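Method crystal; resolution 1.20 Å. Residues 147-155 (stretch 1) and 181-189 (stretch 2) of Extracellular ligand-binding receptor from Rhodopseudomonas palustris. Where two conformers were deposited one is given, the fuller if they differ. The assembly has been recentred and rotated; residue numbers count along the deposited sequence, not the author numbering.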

ATOM      1  N   ALA A 147      10.473   6.593   1.852  1.00  9.41           N
ATOM      2  CA  ALA A 147      11.012   7.887   1.443  1.00 10.37           C
ATOM      3  C   ALA A 147      12.432   8.072   1.972  1.00 12.26           C
ATOM      4  O   ALA A 147      13.304   8.592   1.272  1.00 11.82           O
ATOM      5  N   GLU A 148      12.682   7.648   3.205  1.00 11.92           N
ATOM      6  CA  GLU A 148      14.030   7.740   3.752  0.61 11.75           C
ATOM      7  C   GLU A 148      14.993   6.867   2.957  1.00 11.95           C
ATOM      8  O   GLU A 148      16.107   7.295   2.639  1.00 12.90           O
ATOM      9  N   ALA A 149      14.567   5.656   2.618  1.00 11.84           N
ATOM     10  CA  ALA A 149      15.431   4.733   1.888  1.00 13.47           C
ATOM     11  C   ALA A 149      15.747   5.215   0.468  1.00 12.82           C
ATOM     12  O   ALA A 149      16.890   5.144   0.012  1.00 13.65           O
ATOM     13  N   ILE A 150      14.738   5.699  -0.244  1.00 11.41           N
ATOM     14  CA  ILE A 150      14.971   6.181  -1.598  1.00 12.19           C
ATOM     15  C   ILE A 150      15.789   7.475  -1.583  1.00 12.62           C
ATOM     16  O   ILE A 150      16.639   7.682  -2.453  1.00 13.34           O
ATOM     17  N   GLY A 151      15.558   8.328  -0.588  1.00 12.38           N
ATOM     18  CA  GLY A 151      16.356   9.541  -0.442  1.00 13.67           C
ATOM     19  C   GLY A 151      17.836   9.241  -0.277  1.00 15.11           C
ATOM     20  O   GLY A 151      18.693   9.882  -0.901  1.00 15.56           O
ATOM     21  N   LYS A 152      18.141   8.253   0.558  1.00 14.23           N
ATOM     22  CA  LYS A 152      19.519   7.831   0.764  1.00 16.30           C
ATOM     23  C   LYS A 152      20.132   7.312  -0.529  1.00 15.34           C
ATOM     24  O   LYS A 152      21.285   7.620  -0.846  1.00 17.90           O
ATOM     25  N   TYR A 153      19.377   6.516  -1.277  1.00 15.33           N
ATOM     26  CA  TYR A 153      19.877   6.003  -2.542  1.00 16.04           C
ATOM     27  C   TYR A 153      20.161   7.136  -3.520  1.00 15.14           C
ATOM     28  O   TYR A 153      21.219   7.178  -4.142  1.00 17.09           O
ATOM     29  N   ILE A 154      19.216   8.055  -3.662  1.00 15.18           N
ATOM     30  CA  ILE A 154      19.396   9.179  -4.571  1.00 14.41           C
ATOM     31  C   ILE A 154      20.665   9.958  -4.226  1.00 16.49           C
ATOM     32  O   ILE A 154      21.458  10.301  -5.107  1.00 16.95           O
ATOM     33  N   ALA A 155      20.871  10.226  -2.943  1.00 17.62           N
ATOM     34  CA  ALA A 155      22.073  10.940  -2.516  1.00 18.13           C
ATOM     35  C   ALA A 155      23.336  10.189  -2.941  1.00 19.34           C
ATOM     36  O   ALA A 155      24.306  10.796  -3.409  1.00 19.25           O
ATOM     37  N   ALA A 181      12.585  17.355   4.075  1.00 17.35           N
ATOM     38  CA  ALA A 181      13.269  17.459   5.359  1.00 18.89           C
ATOM     39  C   ALA A 181      14.651  16.815   5.311  1.00 20.39           C
ATOM     40  O   ALA A 181      15.590  17.296   5.954  1.00 22.06           O
ATOM     41  N   ALA A 182      14.782  15.738   4.544  1.00 18.40           N
ATOM     42  CA  ALA A 182      16.031  14.979   4.492  1.00 19.39           C
ATOM     43  C   ALA A 182      17.047  15.568   3.518  1.00 20.12           C
ATOM     44  O   ALA A 182      18.255  15.384   3.687  1.00 20.52           O
ATOM     45  N   ALA A 183      16.560  16.283   2.511  1.00 19.86           N
ATOM     46  CA  ALA A 183      17.409  16.773   1.423  1.00 19.82           C
ATOM     47  C   ALA A 183      18.672  17.522   1.873  1.00 23.27           C
ATOM     48  O   ALA A 183      19.772  17.215   1.408  1.00 22.89           O
ATOM     49  N   PRO A 184      18.522  18.514   2.768  1.00 23.28           N
ATOM     50  CA  PRO A 184      19.691  19.303   3.179  1.00 29.26           C
ATOM     51  C   PRO A 184      20.836  18.446   3.716  1.00 32.78           C
ATOM     52  O   PRO A 184      21.983  18.648   3.319  1.00 31.90           O
ATOM     53  N   LYS A 185      20.532  17.505   4.603  1.00 30.59           N
ATOM     54  CA  LYS A 185      21.570  16.648   5.171  1.00 37.52           C
ATOM     55  C   LYS A 185      22.049  15.573   4.200  1.00 36.38           C
ATOM     56  O   LYS A 185      23.183  15.104   4.296  1.00 37.60           O
ATOM     57  N   LEU A 186      21.189  15.189   3.261  1.00 28.28           N
ATOM     58  CA  LEU A 186      21.565  14.211   2.249  1.00 29.10           C
ATOM     59  C   LEU A 186      22.501  14.825   1.211  1.00 27.72           C
ATOM     60  O   LEU A 186      23.288  14.121   0.583  1.00 29.99           O
ATOM     61  N   GLY A 187      22.409  16.138   1.030  1.00 26.74           N
ATOM     62  CA  GLY A 187      23.292  16.831   0.110  1.00 29.16           C
ATOM     63  C   GLY A 187      22.711  17.123  -1.262  1.00 28.10           C
ATOM     64  O   GLY A 187      23.449  17.407  -2.201  1.00 30.63           O
ATOM     65  N   PHE A 188      21.393  17.047  -1.396  1.00 23.16           N
ATOM     66  CA  PHE A 188      20.759  17.503  -2.628  1.00 25.17           C
ATOM     67  C   PHE A 188      19.644  18.491  -2.325  1.00 20.35           C
ATOM     68  O   PHE A 188      19.253  18.660  -1.173  1.00 22.06           O
ATOM     69  N   GLU A 189      19.168  19.178  -3.354  1.00 23.80           N
ATOM     70  CA  GLU A 189      18.043  20.084  -3.181  1.00 25.95           C
ATOM     71  C   GLU A 189      16.874  19.639  -4.050  1.00 20.35           C
ATOM     72  O   GLU A 189      17.069  19.170  -5.171  1.00 21.38           O
TER

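The most unusual feature of this contact is a gap in the side chains at G151, where the helix of stretch 1 offers bare backbone and L186 and F188 both close on one carbonyl oxygen. G151 O lies 3.5 Å from L186 CD1 and 3.7 Å from F188 CE2, the latter approach coming at the edge of the ring, near its plane. A side chain here would meet L186, since an ideal CB on G151 would sit 3.2 Å from L186 CD1. The same oxygen accepts the helical hydrogen bond from A155 N (3.0 Å between A155 N and G151 O).

L186, with chi1 m and chi2 t, points toward stretch 1 and has the largest covered area of any residue here. Its two methyls diverge: CD1 takes the glycine site and also lies 4.2 Å from K152 N, while CD2 reaches the aliphatic CG of K152 at 4.3 Å. K152 itself directs its CA-to-CB bond away.

One turn beyond G151, A155 points toward stretch 2, where the backbones come close: A155 CA lies 5.8 Å from L186 CA. Its CB packs 4.0 Å from L186 CB, 3.6 Å from L186 O and 4.2 Å from F188 CD2.

G187, with positive phi, ends the helical run of stretch 2, and F188 follows in extended conformation, its chi1 p and chi2 83°. F188 is buried and its CA-to-CB bond points toward stretch 1; I154 (m, t) lies over one ring face, with I154 CG2 4.2 Å from F188 CE2.

At the other end, A182 points toward stretch 1. The CA-to-CB bond of E148 (chi1 m, chi2 m) points sideways to stretch 2, but the end of the side chain comes nearer, with E148 OE1 4.1 Å from A182 CB, a contact without a polar partner. No hydrogen bond crosses between the stretches; the packing is chiefly apolar.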

ATOM      1  CB  ALA A 147      10.112   9.005   1.920  1.00 11.33           C
ATOM      2  CB  GLU A 148      14.051   7.353   5.232  0.61 14.45           C
ATOM      3  CG  GLU A 148      13.337   8.335   6.149  0.61 16.08           C
ATOM      4  CD  GLU A 148      14.067   9.661   6.304  0.61 25.29           C
ATOM      5  OE1 GLU A 148      15.196   9.792   5.786  0.61 30.19           O
ATOM      6  OE2 GLU A 148      13.509  10.574   6.948  0.61 20.53           O
ATOM      7  CB  ALA A 149      14.812   3.342   1.856  1.00 13.58           C
ATOM      8  CB  ILE A 150      13.647   6.315  -2.414  1.00 11.29           C
ATOM      9  CG1 ILE A 150      13.945   6.431  -3.913  1.00 12.82           C
ATOM     10  CG2 ILE A 150      12.793   7.480  -1.922  1.00 12.35           C
ATOM     11  CD1 ILE A 150      14.626   5.205  -4.506  1.00 13.91           C
ATOM     12  CB  LYS A 152      19.592   6.761   1.850  1.00 17.40           C
ATOM     13  CG  LYS A 152      19.385   7.286   3.257  1.00 22.11           C
ATOM     14  CD  LYS A 152      19.653   6.190   4.277  1.00 31.80           C
ATOM     15  CE  LYS A 152      19.642   6.726   5.698  1.00 39.66           C
ATOM     16  NZ  LYS A 152      18.264   7.007   6.176  1.00 43.67           N
ATOM     17  CB  TYR A 153      18.914   5.000  -3.178  1.00 15.11           C
ATOM     18  CG  TYR A 153      19.438   4.500  -4.498  1.00 16.66           C
ATOM     19  CD1 TYR A 153      20.426   3.526  -4.542  1.00 22.15           C
ATOM     20  CD2 TYR A 153      18.992   5.034  -5.697  1.00 17.19           C
ATOM     21  CE1 TYR A 153      20.932   3.076  -5.739  1.00 25.43           C
ATOM     22  CE2 TYR A 153      19.501   4.592  -6.906  1.00 19.35           C
ATOM     23  CZ  TYR A 153      20.468   3.608  -6.917  1.00 24.20           C
ATOM     24  OH  TYR A 153      20.981   3.154  -8.110  1.00 29.34           O
ATOM     25  CB  ILE A 154      18.165  10.101  -4.559  1.00 15.42           C
ATOM     26  CG1 ILE A 154      16.957   9.352  -5.131  1.00 14.64           C
ATOM     27  CG2 ILE A 154      18.445  11.372  -5.357  1.00 17.65           C
ATOM     28  CD1 ILE A 154      15.621  10.061  -4.945  1.00 15.39           C
ATOM     29  CB  ALA A 155      22.055  11.155  -1.017  1.00 20.59           C
ATOM     30  CB  ALA A 181      12.425  16.844   6.462  1.00 21.06           C
ATOM     31  CB  ALA A 182      15.745  13.524   4.136  1.00 21.15           C
ATOM     32  CB  ALA A 183      16.593  17.630   0.455  1.00 23.13           C
ATOM     33  CB  PRO A 184      19.132  20.196   4.288  1.00 34.43           C
ATOM     34  CG  PRO A 184      17.693  20.356   3.934  1.00 33.34           C
ATOM     35  CD  PRO A 184      17.278  19.025   3.370  1.00 28.64           C
ATOM     36  CB  LYS A 185      21.109  16.024   6.492  1.00 44.95           C
ATOM     37  CG  LYS A 185      21.420  16.889   7.706  1.00 50.52           C
ATOM     38  CD  LYS A 185      20.202  17.075   8.591  1.00 51.27           C
ATOM     39  CE  LYS A 185      20.421  18.192   9.599  1.00 51.94           C
ATOM     40  NZ  LYS A 185      19.164  18.541  10.318  1.00 51.98           N
ATOM     41  CB  LEU A 186      20.328  13.629   1.564  1.00 28.86           C
ATOM     42  CG  LEU A 186      19.440  12.700   2.397  1.00 28.94           C
ATOM     43  CD1 LEU A 186      18.210  12.279   1.605  1.00 28.61           C
ATOM     44  CD2 LEU A 186      20.220  11.484   2.868  1.00 31.13           C
ATOM     45  CB  PHE A 188      20.278  16.332  -3.510  1.00 22.62           C
ATOM     46  CG  PHE A 188      19.203  15.472  -2.890  1.00 20.65           C
ATOM     47  CD1 PHE A 188      17.869  15.842  -2.960  1.00 21.28           C
ATOM     48  CD2 PHE A 188      19.526  14.270  -2.282  1.00 22.61           C
ATOM     49  CE1 PHE A 188      16.881  15.040  -2.408  1.00 20.24           C
ATOM     50  CE2 PHE A 188      18.542  13.463  -1.733  1.00 21.81           C
ATOM     51  CZ  PHE A 188      17.220  13.852  -1.796  1.00 20.50           C
ATOM     52  CB  GLU A 189      18.437  21.524  -3.521  1.00 35.24           C
ATOM     53  CG  GLU A 189      18.452  21.840  -5.007  1.00 43.91           C
ATOM     54  CD  GLU A 189      18.706  23.311  -5.288  1.00 52.57           C
ATOM     55  OE1 GLU A 189      17.780  23.994  -5.776  1.00 54.92           O
ATOM     56  OE2 GLU A 189      19.833  23.783  -5.025  1.00 54.90           O
TER